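Local coordinates for cytidylate kinase-like family protein (Eubacterium ventriosum, PDB 3FDI) that is of unknown function but belongs to the cytidylate kinase-like family of P-loop NTPases, and so probably binds a nucleotide and transfers phosphate, at residues B[7-12]-B[28-33]; B[88-93]-B[99-104]; B[176-181]-B[189-194]. All coordinates share one frame; numbering follows the deposited sequence.

Contact 1 of 3, residues B[7-12]-B[28-33]; sequences IIIAIG and EHYNIP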
loop_
_atom_site.group_PDB
_atom_site.type_symbol
_atom_site.label_atom_id
_atom_site.label_comp_id
_atom_site.label_asym_id
_atom_site.label_seq_id
_atom_site.Cartn_x
_atom_site.Cartn_y
_atom_site.Cartn_z
ATOM N N ILE B 7 -31.159 -11.007 -7.199
ATOM C CA ILE B 7 -30.266 -10.430 -6.168
ATOM C C ILE B 7 -29.061 -11.305 -5.834
ATOM O O ILE B 7 -29.191 -12.502 -5.507
ATOM C CB ILE B 7 -30.963 -10.100 -4.829
ATOM C CG1 ILE B 7 -32.392 -9.568 -5.050
ATOM C CG2 ILE B 7 -30.166 -9.045 -4.080
ATOM C CD1 ILE B 7 -32.877 -8.530 -3.971
ATOM N N ILE B 8 -27.881 -10.697 -5.919
ATOM C CA ILE B 8 -26.632 -11.332 -5.488
ATOM C C ILE B 8 -25.934 -10.406 -4.468
ATOM O O ILE B 8 -25.742 -9.239 -4.751
ATOM C CB ILE B 8 -25.713 -11.635 -6.685
ATOM C CG1 ILE B 8 -26.493 -12.356 -7.793
ATOM C CG2 ILE B 8 -24.582 -12.490 -6.266
ATOM C CD1 ILE B 8 -25.777 -12.488 -9.078
ATOM N N ILE B 9 -25.589 -10.924 -3.283
ATOM C CA ILE B 9 -24.921 -10.142 -2.266
ATOM C C ILE B 9 -23.566 -10.730 -1.990
ATOM O O ILE B 9 -23.480 -11.895 -1.629
ATOM C CB ILE B 9 -25.700 -10.126 -0.991
ATOM C CG1 ILE B 9 -27.128 -9.582 -1.257
ATOM C CG2 ILE B 9 -24.925 -9.316 0.080
ATOM C CD1 ILE B 9 -28.099 -9.737 -0.030
ATOM N N ALA B 10 -22.513 -9.937 -2.204
ATOM C CA ALA B 10 -21.114 -10.371 -2.082
ATOM C C ALA B 10 -20.588 -9.718 -0.811
ATOM O O ALA B 10 -20.606 -8.486 -0.675
ATOM C CB ALA B 10 -20.305 -9.949 -3.271
ATOM N N ILE B 11 -20.182 -10.526 0.146
ATOM C CA ILE B 11 -19.801 -10.033 1.451
ATOM C C ILE B 11 -18.368 -10.328 1.652
ATOM O O ILE B 11 -17.946 -11.490 1.491
ATOM C CB ILE B 11 -20.598 -10.725 2.551
ATOM C CG1 ILE B 11 -21.997 -10.133 2.638
ATOM C CG2 ILE B 11 -19.919 -10.527 3.931
ATOM C CD1 ILE B 11 -22.899 -11.000 3.311
ATOM N N GLY B 12 -17.628 -9.295 2.005
ATOM C CA GLY B 12 -16.298 -9.413 2.560
ATOM C C GLY B 12 -16.341 -9.033 4.031
ATOM O O GLY B 12 -17.329 -8.511 4.522
ATOM N N GLU B 28 -31.324 -15.440 4.898
ATOM C CA GLU B 28 -32.616 -15.734 5.481
ATOM C C GLU B 28 -33.645 -14.662 5.161
ATOM O O GLU B 28 -34.780 -14.994 4.907
ATOM C CB GLU B 28 -32.510 -15.893 7.002
ATOM C CG GLU B 28 -31.962 -17.262 7.446
ATOM C CD GLU B 28 -31.539 -17.299 8.909
ATOM O OE1 GLU B 28 -31.823 -16.331 9.662
ATOM O OE2 GLU B 28 -30.905 -18.292 9.294
ATOM N N HIS B 29 -33.274 -13.384 5.175
ATOM C CA HIS B 29 -34.268 -12.343 4.909
ATOM C C HIS B 29 -34.801 -12.438 3.492
ATOM O O HIS B 29 -35.997 -12.293 3.266
ATOM C CB HIS B 29 -33.713 -10.947 5.111
ATOM C CG HIS B 29 -34.702 -9.864 4.800
ATOM N ND1 HIS B 29 -34.763 -9.230 3.579
ATOM C CD2 HIS B 29 -35.667 -9.304 5.561
ATOM C CE1 HIS B 29 -35.714 -8.318 3.606
ATOM N NE2 HIS B 29 -36.276 -8.336 4.799
ATOM N N TYR B 30 -33.904 -12.676 2.542
ATOM C CA TYR B 30 -34.294 -12.804 1.158
ATOM C C TYR B 30 -34.579 -14.251 0.746
ATOM O O TYR B 30 -34.877 -14.510 -0.401
ATOM C CB TYR B 30 -33.205 -12.207 0.272
ATOM C CG TYR B 30 -33.115 -10.708 0.356
ATOM C CD1 TYR B 30 -34.119 -9.902 -0.166
ATOM C CD2 TYR B 30 -32.007 -10.093 0.929
ATOM C CE1 TYR B 30 -34.025 -8.497 -0.098
ATOM C CE2 TYR B 30 -31.906 -8.702 0.996
ATOM C CZ TYR B 30 -32.911 -7.914 0.490
ATOM O OH TYR B 30 -32.796 -6.550 0.597
ATOM N N ASN B 31 -34.478 -15.188 1.683
ATOM C CA ASN B 31 -34.679 -16.608 1.408
ATOM C C ASN B 31 -33.925 -17.098 0.174
ATOM O O ASN B 31 -34.518 -17.646 -0.752
ATOM C CB ASN B 31 -36.167 -16.895 1.278
ATOM C CG ASN B 31 -36.496 -18.372 1.366
ATOM O OD1 ASN B 31 -35.698 -19.211 1.830
ATOM N ND2 ASN B 31 -37.686 -18.700 0.909
ATOM N N ILE B 32 -32.603 -16.910 0.190
ATOM C CA ILE B 32 -31.725 -17.395 -0.873
ATOM C C ILE B 32 -30.569 -18.179 -0.247
ATOM O O ILE B 32 -30.357 -18.079 0.941
ATOM C CB ILE B 32 -31.207 -16.240 -1.728
ATOM C CG1 ILE B 32 -30.653 -15.100 -0.840
ATOM C CG2 ILE B 32 -32.349 -15.737 -2.618
ATOM C CD1 ILE B 32 -29.941 -13.956 -1.562
ATOM N N PRO B 33 -29.829 -18.947 -1.042
ATOM C CA PRO B 33 -28.703 -19.682 -0.497
ATOM C C PRO B 33 -27.547 -18.803 -0.036
ATOM O O PRO B 33 -27.335 -17.697 -0.576
ATOM C CB PRO B 33 -28.213 -20.530 -1.671
ATOM C CG PRO B 33 -29.139 -20.281 -2.788
ATOM C CD PRO B 33 -30.032 -19.189 -2.470
#
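The Tyr30 ring lies between His29 and two isoleucines of the strand. Ile7 CD1 and Ile9 CD1 come obliquely from one side of its plane, near opposite long sides of the ring. His29 ND1 covers the other face, 3.6 Å above the plane of the Tyr30 ring and over its centre. Ile7 CD1 sits 4.0 Å from Tyr30 CE1, and Ile9 CD1 lies 4.0 Å from Tyr30 CD2. Both isoleucine side chains cross Tyr30 at about a right angle. The Tyr30 hydroxyl is hydrogen-bonded to Asp197 of the C-terminal helix. Ile196, in the same helix, also packs on Ile7, Ile9 and Tyr30.

Ile9 keeps CG1 beside its backbone N (chi1 -57°), and from there CD1 extends to the ring. Beyond the helix the chain turns back to the strand at Asn31. This residue has positive phi and is the C' position of a Schellman motif, with Ile32 N bonded to Ala27 O and a weak bond from Asn31 N to Glu28 O. Ile32 CD1 then comes within 4.3 Å of Ile7 O.

The contact closes a strand-loop-helix unit. A glycine-rich loop links strand 8-13 to helix 19-30, as in the P-loop that opens P-loop NTPase folds.

Contact 2 of 3, residues B[88-93]-B[99-104]; sequences NFIRKK and ESFVIV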
loop_
_atom_site.group_PDB
_atom_site.type_symbol
_atom_site.label_atom_id
_atom_site.label_comp_id
_atom_site.label_asym_id
_atom_site.label_seq_id
_atom_site.Cartn_x
_atom_site.Cartn_y
_atom_site.Cartn_z
ATOM N N ASN B 88 -15.623 -19.780 -11.633
ATOM C CA ASN B 88 -16.537 -20.144 -12.669
ATOM C C ASN B 88 -17.915 -20.606 -12.148
ATOM O O ASN B 88 -18.944 -20.244 -12.756
ATOM C CB ASN B 88 -15.918 -21.156 -13.562
ATOM C CG ASN B 88 -16.626 -21.242 -14.873
ATOM O OD1 ASN B 88 -17.081 -20.216 -15.427
ATOM N ND2 ASN B 88 -16.777 -22.466 -15.373
ATOM N N PHE B 89 -17.941 -21.367 -11.035
ATOM C CA PHE B 89 -19.197 -21.699 -10.338
ATOM C C PHE B 89 -19.993 -20.453 -10.065
ATOM O O PHE B 89 -21.172 -20.402 -10.322
ATOM C CB PHE B 89 -18.946 -22.452 -9.016
ATOM C CG PHE B 89 -20.201 -22.771 -8.216
ATOM C CD1 PHE B 89 -20.813 -24.006 -8.316
ATOM C CD2 PHE B 89 -20.712 -21.862 -7.325
ATOM C CE1 PHE B 89 -21.978 -24.299 -7.572
ATOM C CE2 PHE B 89 -21.848 -22.139 -6.587
ATOM C CZ PHE B 89 -22.483 -23.337 -6.715
ATOM N N ILE B 90 -19.334 -19.455 -9.513
ATOM C CA ILE B 90 -19.962 -18.239 -9.086
ATOM C C ILE B 90 -20.484 -17.454 -10.258
ATOM O O ILE B 90 -21.587 -16.922 -10.205
ATOM C CB ILE B 90 -18.961 -17.407 -8.301
ATOM C CG1 ILE B 90 -18.741 -18.077 -6.935
ATOM C CG2 ILE B 90 -19.450 -16.001 -8.064
ATOM C CD1 ILE B 90 -17.729 -17.330 -6.017
ATOM N N ARG B 91 -19.674 -17.402 -11.313
ATOM C CA ARG B 91 -20.007 -16.690 -12.521
ATOM C C ARG B 91 -21.203 -17.359 -13.226
ATOM O O ARG B 91 -22.122 -16.683 -13.649
ATOM C CB ARG B 91 -18.771 -16.649 -13.427
ATOM C CG ARG B 91 -18.907 -15.821 -14.718
ATOM C CD ARG B 91 -17.897 -16.248 -15.814
ATOM N NE ARG B 91 -18.115 -17.642 -16.195
ATOM C CZ ARG B 91 -19.019 -18.081 -17.068
ATOM N NH1 ARG B 91 -19.837 -17.252 -17.730
ATOM N NH2 ARG B 91 -19.133 -19.383 -17.255
ATOM N N LYS B 92 -21.183 -18.676 -13.348
ATOM C CA LYS B 92 -22.285 -19.408 -13.977
ATOM C C LYS B 92 -23.579 -19.257 -13.203
ATOM O O LYS B 92 -24.611 -19.007 -13.800
ATOM C CB LYS B 92 -21.969 -20.904 -14.126
ATOM C CG LYS B 92 -21.069 -21.223 -15.303
ATOM C CD LYS B 92 -20.830 -22.748 -15.449
ATOM C CE LYS B 92 -19.876 -23.075 -16.626
ATOM N NZ LYS B 92 -19.829 -24.529 -17.024
ATOM N N LYS B 93 -23.523 -19.442 -11.886
ATOM C CA LYS B 93 -24.716 -19.311 -11.074
ATOM C C LYS B 93 -25.273 -17.890 -11.197
ATOM O O LYS B 93 -26.492 -17.711 -11.326
ATOM C CB LYS B 93 -24.461 -19.671 -9.608
ATOM C CG LYS B 93 -24.211 -21.150 -9.334
ATOM C CD LYS B 93 -25.412 -22.030 -9.710
ATOM C CE LYS B 93 -25.435 -23.314 -8.894
ATOM N NZ LYS B 93 -26.457 -24.322 -9.308
ATOM N N GLU B 99 -29.353 -17.177 -10.799
ATOM C CA GLU B 99 -29.742 -17.468 -9.438
ATOM C C GLU B 99 -29.452 -16.292 -8.505
ATOM O O GLU B 99 -28.510 -15.510 -8.726
ATOM C CB GLU B 99 -28.985 -18.702 -8.966
ATOM C CG GLU B 99 -29.376 -19.145 -7.584
ATOM C CD GLU B 99 -28.686 -20.409 -7.125
ATOM O OE1 GLU B 99 -27.613 -20.766 -7.675
ATOM O OE2 GLU B 99 -29.231 -21.046 -6.195
ATOM N N SER B 100 -30.254 -16.194 -7.451
ATOM C CA SER B 100 -30.006 -15.278 -6.382
ATOM C C SER B 100 -29.290 -15.986 -5.240
ATOM O O SER B 100 -29.619 -17.139 -4.922
ATOM C CB SER B 100 -31.297 -14.723 -5.881
ATOM O OG SER B 100 -31.922 -13.975 -6.915
ATOM N N PHE B 101 -28.314 -15.304 -4.628
ATOM C CA PHE B 101 -27.538 -15.880 -3.529
ATOM C C PHE B 101 -26.688 -14.851 -2.813
ATOM O O PHE B 101 -26.510 -13.729 -3.281
ATOM C CB PHE B 101 -26.623 -17.073 -4.000
ATOM C CG PHE B 101 -25.648 -16.714 -5.098
ATOM C CD1 PHE B 101 -24.353 -16.275 -4.802
ATOM C CD2 PHE B 101 -26.027 -16.802 -6.424
ATOM C CE1 PHE B 101 -23.452 -15.943 -5.815
ATOM C CE2 PHE B 101 -25.143 -16.461 -7.460
ATOM C CZ PHE B 101 -23.847 -16.030 -7.150
ATOM N N VAL B 102 -26.197 -15.283 -1.653
ATOM C CA VAL B 102 -25.218 -14.569 -0.869
ATOM C C VAL B 102 -23.928 -15.366 -1.003
ATOM O O VAL B 102 -23.926 -16.603 -0.928
ATOM C CB VAL B 102 -25.614 -14.491 0.623
ATOM C CG1 VAL B 102 -24.529 -13.790 1.403
ATOM C CG2 VAL B 102 -26.977 -13.781 0.815
ATOM N N ILE B 103 -22.830 -14.660 -1.232
ATOM C CA ILE B 103 -21.540 -15.298 -1.306
ATOM C C ILE B 103 -20.565 -14.507 -0.423
ATOM O O ILE B 103 -20.466 -13.290 -0.517
ATOM C CB ILE B 103 -21.070 -15.477 -2.791
ATOM C CG1 ILE B 103 -19.685 -16.132 -2.901
ATOM C CG2 ILE B 103 -21.082 -14.172 -3.536
ATOM C CD1 ILE B 103 -19.597 -17.500 -2.380
ATOM N N VAL B 104 -19.895 -15.219 0.462
ATOM C CA VAL B 104 -18.903 -14.630 1.332
ATOM C C VAL B 104 -17.546 -14.864 0.699
ATOM O O VAL B 104 -17.219 -15.998 0.320
ATOM C CB VAL B 104 -18.942 -15.306 2.709
ATOM C CG1 VAL B 104 -17.774 -14.827 3.567
ATOM C CG2 VAL B 104 -20.307 -15.024 3.403
#
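Ile90 and Ile103 form the buried, apolar end of this contact, with Ile90 CD1 3.9 Å from Ile103 CG1. The two side chains cross obliquely. Leu40 of helix 37-43 packs on both of them. Phe101 continues the apolar layer along the strand. Phe101 CZ lies 3.9 Å from the carbonyl oxygen Ile90 O, and Phe101 CE2 lies 3.9 Å from Lys93 CB. The axes of 88-93 and 101-104 run nearly antiparallel, at 159°.

The other end is polar and partly exposed, yet closely fitted. Here the backbone provides the bond: Glu99 N donates to Lys93 O at 3.0 Å, nearly along the C=O axis. This ties the last turn of helix 81-95 to the start of the strand. The Lys93 chain bends at chi2 (-62°) and then runs side by side with Glu99, both pointing the same way. Lys93 CG lies 3.7 Å above one face of the Phe89 ring, offset toward the rim. Lys93 CD comes 3.3 Å from Glu99 OE1. The ammonium is not bridged to that oxygen, as Lys93 NZ stays 4.1 Å from Glu99 OE1; it forms a salt bridge with Glu97 instead. Glu99 OE1 has a weak bond to Tyr35 OH. With an alanine here in place of Lys93, Glu97 would probably lose its salt-bridge mate and part of the Phe89 face would be uncovered.

The lysine thus serves two chemistries. Its methylenes pack against Phe89 and Phe101, while its charge pairs with Glu97 and, at longer range, may also ease the negative charge of Glu99.

Contact 3 of 3, residues B[176-181]-B[189-194]; sequences ICIKIG and TDMIIK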
loop_
_atom_site.group_PDB
_atom_site.type_symbol
_atom_site.label_atom_id
_atom_site.label_comp_id
_atom_site.label_asym_id
_atom_site.label_seq_id
_atom_site.Cartn_x
_atom_site.Cartn_y
_atom_site.Cartn_z
ATOM N N ILE B 176 -21.012 -0.877 0.077
ATOM C CA ILE B 176 -21.210 -0.547 1.481
ATOM C C ILE B 176 -20.123 -1.133 2.365
ATOM O O ILE B 176 -19.725 -2.242 2.161
ATOM C CB ILE B 176 -22.481 -1.172 2.028
ATOM C CG1 ILE B 176 -23.625 -1.051 1.059
ATOM C CG2 ILE B 176 -22.862 -0.488 3.313
ATOM C CD1 ILE B 176 -24.829 -1.859 1.459
ATOM N N CYS B 177 -19.699 -0.416 3.400
ATOM C CA CYS B 177 -18.881 -0.951 4.477
ATOM C C CYS B 177 -19.526 -0.530 5.746
ATOM O O CYS B 177 -19.908 0.647 5.860
ATOM C CB CYS B 177 -17.512 -0.328 4.455
ATOM S SG CYS B 177 -16.607 -0.614 2.890
ATOM N N ILE B 178 -19.620 -1.439 6.717
ATOM C CA ILE B 178 -20.263 -1.142 7.995
ATOM C C ILE B 178 -19.425 -1.720 9.131
ATOM O O ILE B 178 -19.050 -2.928 9.093
ATOM C CB ILE B 178 -21.691 -1.698 8.038
ATOM C CG1 ILE B 178 -22.487 -1.176 6.831
ATOM C CG2 ILE B 178 -22.395 -1.205 9.279
ATOM C CD1 ILE B 178 -23.887 -1.792 6.682
ATOM N N LYS B 179 -19.051 -0.869 10.077
ATOM C CA LYS B 179 -18.235 -1.295 11.245
ATOM C C LYS B 179 -19.165 -1.674 12.357
ATOM O O LYS B 179 -19.998 -0.854 12.772
ATOM C CB LYS B 179 -17.289 -0.183 11.744
ATOM C CG LYS B 179 -16.372 -0.589 12.917
ATOM C CD LYS B 179 -15.365 0.515 13.248
ATOM C CE LYS B 179 -14.325 0.742 12.100
ATOM N NZ LYS B 179 -13.397 1.869 12.386
ATOM N N ILE B 180 -19.030 -2.905 12.811
ATOM C CA ILE B 180 -19.840 -3.452 13.867
ATOM C C ILE B 180 -19.128 -3.217 15.178
ATOM O O ILE B 180 -17.989 -3.558 15.341
ATOM C CB ILE B 180 -20.116 -4.912 13.603
ATOM C CG1 ILE B 180 -20.991 -5.030 12.368
ATOM C CG2 ILE B 180 -20.790 -5.523 14.756
ATOM C CD1 ILE B 180 -21.695 -6.291 12.215
ATOM N N GLY B 181 -19.817 -2.563 16.087
ATOM C CA GLY B 181 -19.233 -2.046 17.303
ATOM C C GLY B 181 -20.248 -1.093 17.882
ATOM O O GLY B 181 -21.082 -1.497 18.659
ATOM N N THR B 189 -27.248 -5.524 9.143
ATOM C CA THR B 189 -28.035 -6.297 8.199
ATOM C C THR B 189 -29.159 -5.424 7.619
ATOM O O THR B 189 -29.375 -5.403 6.391
ATOM C CB THR B 189 -28.577 -7.569 8.890
ATOM O OG1 THR B 189 -27.466 -8.312 9.408
ATOM C CG2 THR B 189 -29.364 -8.430 7.942
ATOM N N ASP B 190 -29.840 -4.661 8.493
ATOM C CA ASP B 190 -30.990 -3.818 8.070
ATOM C C ASP B 190 -30.547 -2.739 7.113
ATOM O O ASP B 190 -31.276 -2.392 6.185
ATOM C CB ASP B 190 -31.719 -3.144 9.245
ATOM C CG ASP B 190 -32.559 -4.131 10.107
ATOM O OD1 ASP B 190 -32.857 -5.304 9.726
ATOM O OD2 ASP B 190 -32.933 -3.720 11.225
HETATM N N MSE B 191 -29.365 -2.193 7.347
HETATM C CA MSE B 191 -28.880 -1.134 6.526
HETATM C C MSE B 191 -28.517 -1.652 5.132
HETATM O O MSE B 191 -28.617 -0.890 4.157
HETATM C CB MSE B 191 -27.646 -0.523 7.151
HETATM C CG MSE B 191 -27.916 0.163 8.482
HETATM SE SE MSE B 191 -26.255 0.661 9.360
HETATM C CE MSE B 191 -25.605 1.902 8.026
ATOM N N ILE B 192 -28.067 -2.918 5.045
ATOM C CA ILE B 192 -27.706 -3.512 3.754
ATOM C C ILE B 192 -28.982 -3.769 2.977
ATOM O O ILE B 192 -29.045 -3.528 1.764
ATOM C CB ILE B 192 -26.872 -4.843 3.914
ATOM C CG1 ILE B 192 -25.478 -4.513 4.457
ATOM C CG2 ILE B 192 -26.773 -5.608 2.567
ATOM C CD1 ILE B 192 -24.689 -5.698 5.006
ATOM N N ILE B 193 -30.021 -4.187 3.692
ATOM C CA ILE B 193 -31.319 -4.470 3.078
ATOM C C ILE B 193 -31.961 -3.165 2.525
ATOM O O ILE B 193 -32.573 -3.132 1.438
ATOM C CB ILE B 193 -32.282 -5.099 4.111
ATOM C CG1 ILE B 193 -31.841 -6.507 4.498
ATOM C CG2 ILE B 193 -33.737 -5.058 3.596
ATOM C CD1 ILE B 193 -32.458 -6.933 5.797
ATOM N N LYS B 194 -31.819 -2.093 3.279
ATOM C CA LYS B 194 -32.279 -0.782 2.826
ATOM C C LYS B 194 -31.532 -0.354 1.571
ATOM O O LYS B 194 -32.141 0.091 0.604
ATOM C CB LYS B 194 -32.064 0.238 3.947
ATOM C CG LYS B 194 -32.501 1.699 3.658
ATOM C CD LYS B 194 -32.415 2.516 4.957
ATOM C CE LYS B 194 -33.368 3.702 5.052
ATOM N NZ LYS B 194 -34.816 3.391 5.118
#
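Ile176 and Ile178 share one side-chain shape. In each, CG1 lies beside the backbone N and opposite the carbonyl carbon, with chi1 of -43° and -54°, and CD1 is extended beyond it. This sends both CD1 methyls from the strand to the helix. Ile178 CD1 fits between two neighbouring helix residues. Ile178 CD1 is 3.9 Å from Ile192 CG1 and 4.0 Å from Met191 CB. Within 189-194, Ile176 CD1 meets Ile192 alone, 4.0 Å from Ile192 CA and 4.1 Å from Ile192 CG1. Ile192 CG1 is therefore touched by both strand methyls. The methyls meet the helix at a slant, and the contact is apolar throughout.

The strand is the last of the parallel sheet in this chain, and helix 185-197 folds back over it. The axes of 176-180 and 189-194 run close to antiparallel, at 166°, and approach to 9.8 Å. This is the final strand-helix unit of the alpha/beta fold. Ile192 also reaches Ala121 on the adjacent strand and Val22 on helix 19-30.

Met191 is a selenomethionine. It meets Ile178 through CB, and its chain bends only further out, at chi3. It also packs on Tyr195 of the second subunit. Along the outer edge of the strand, Cys177 pairs in an antiparallel ladder with a strand of that second subunit, and the sheet runs on across the interface.

The three contacts come in series along the chain and all reach one five-stranded parallel sheet. Contacts 1 and 2 use neighbouring strands, 8-13 and 101-104, and their centres are 10 Å apart. Probable backbone hydrogen bonds between Ile9 or Ile11 and Ile103 join them. Contact 3 uses the edge strand 176-180, with its centre 13 Å from contact 1 and 21 Å from contact 2. Helices 19-30 and 185-197 pack on the same face of the sheet, and Tyr30 touches Ile193 there. Helix 81-95 covers the opposite face. The sheet is thus layered between helices, as in P-loop NTPases, and its 176-180 edge extends into the second subunit.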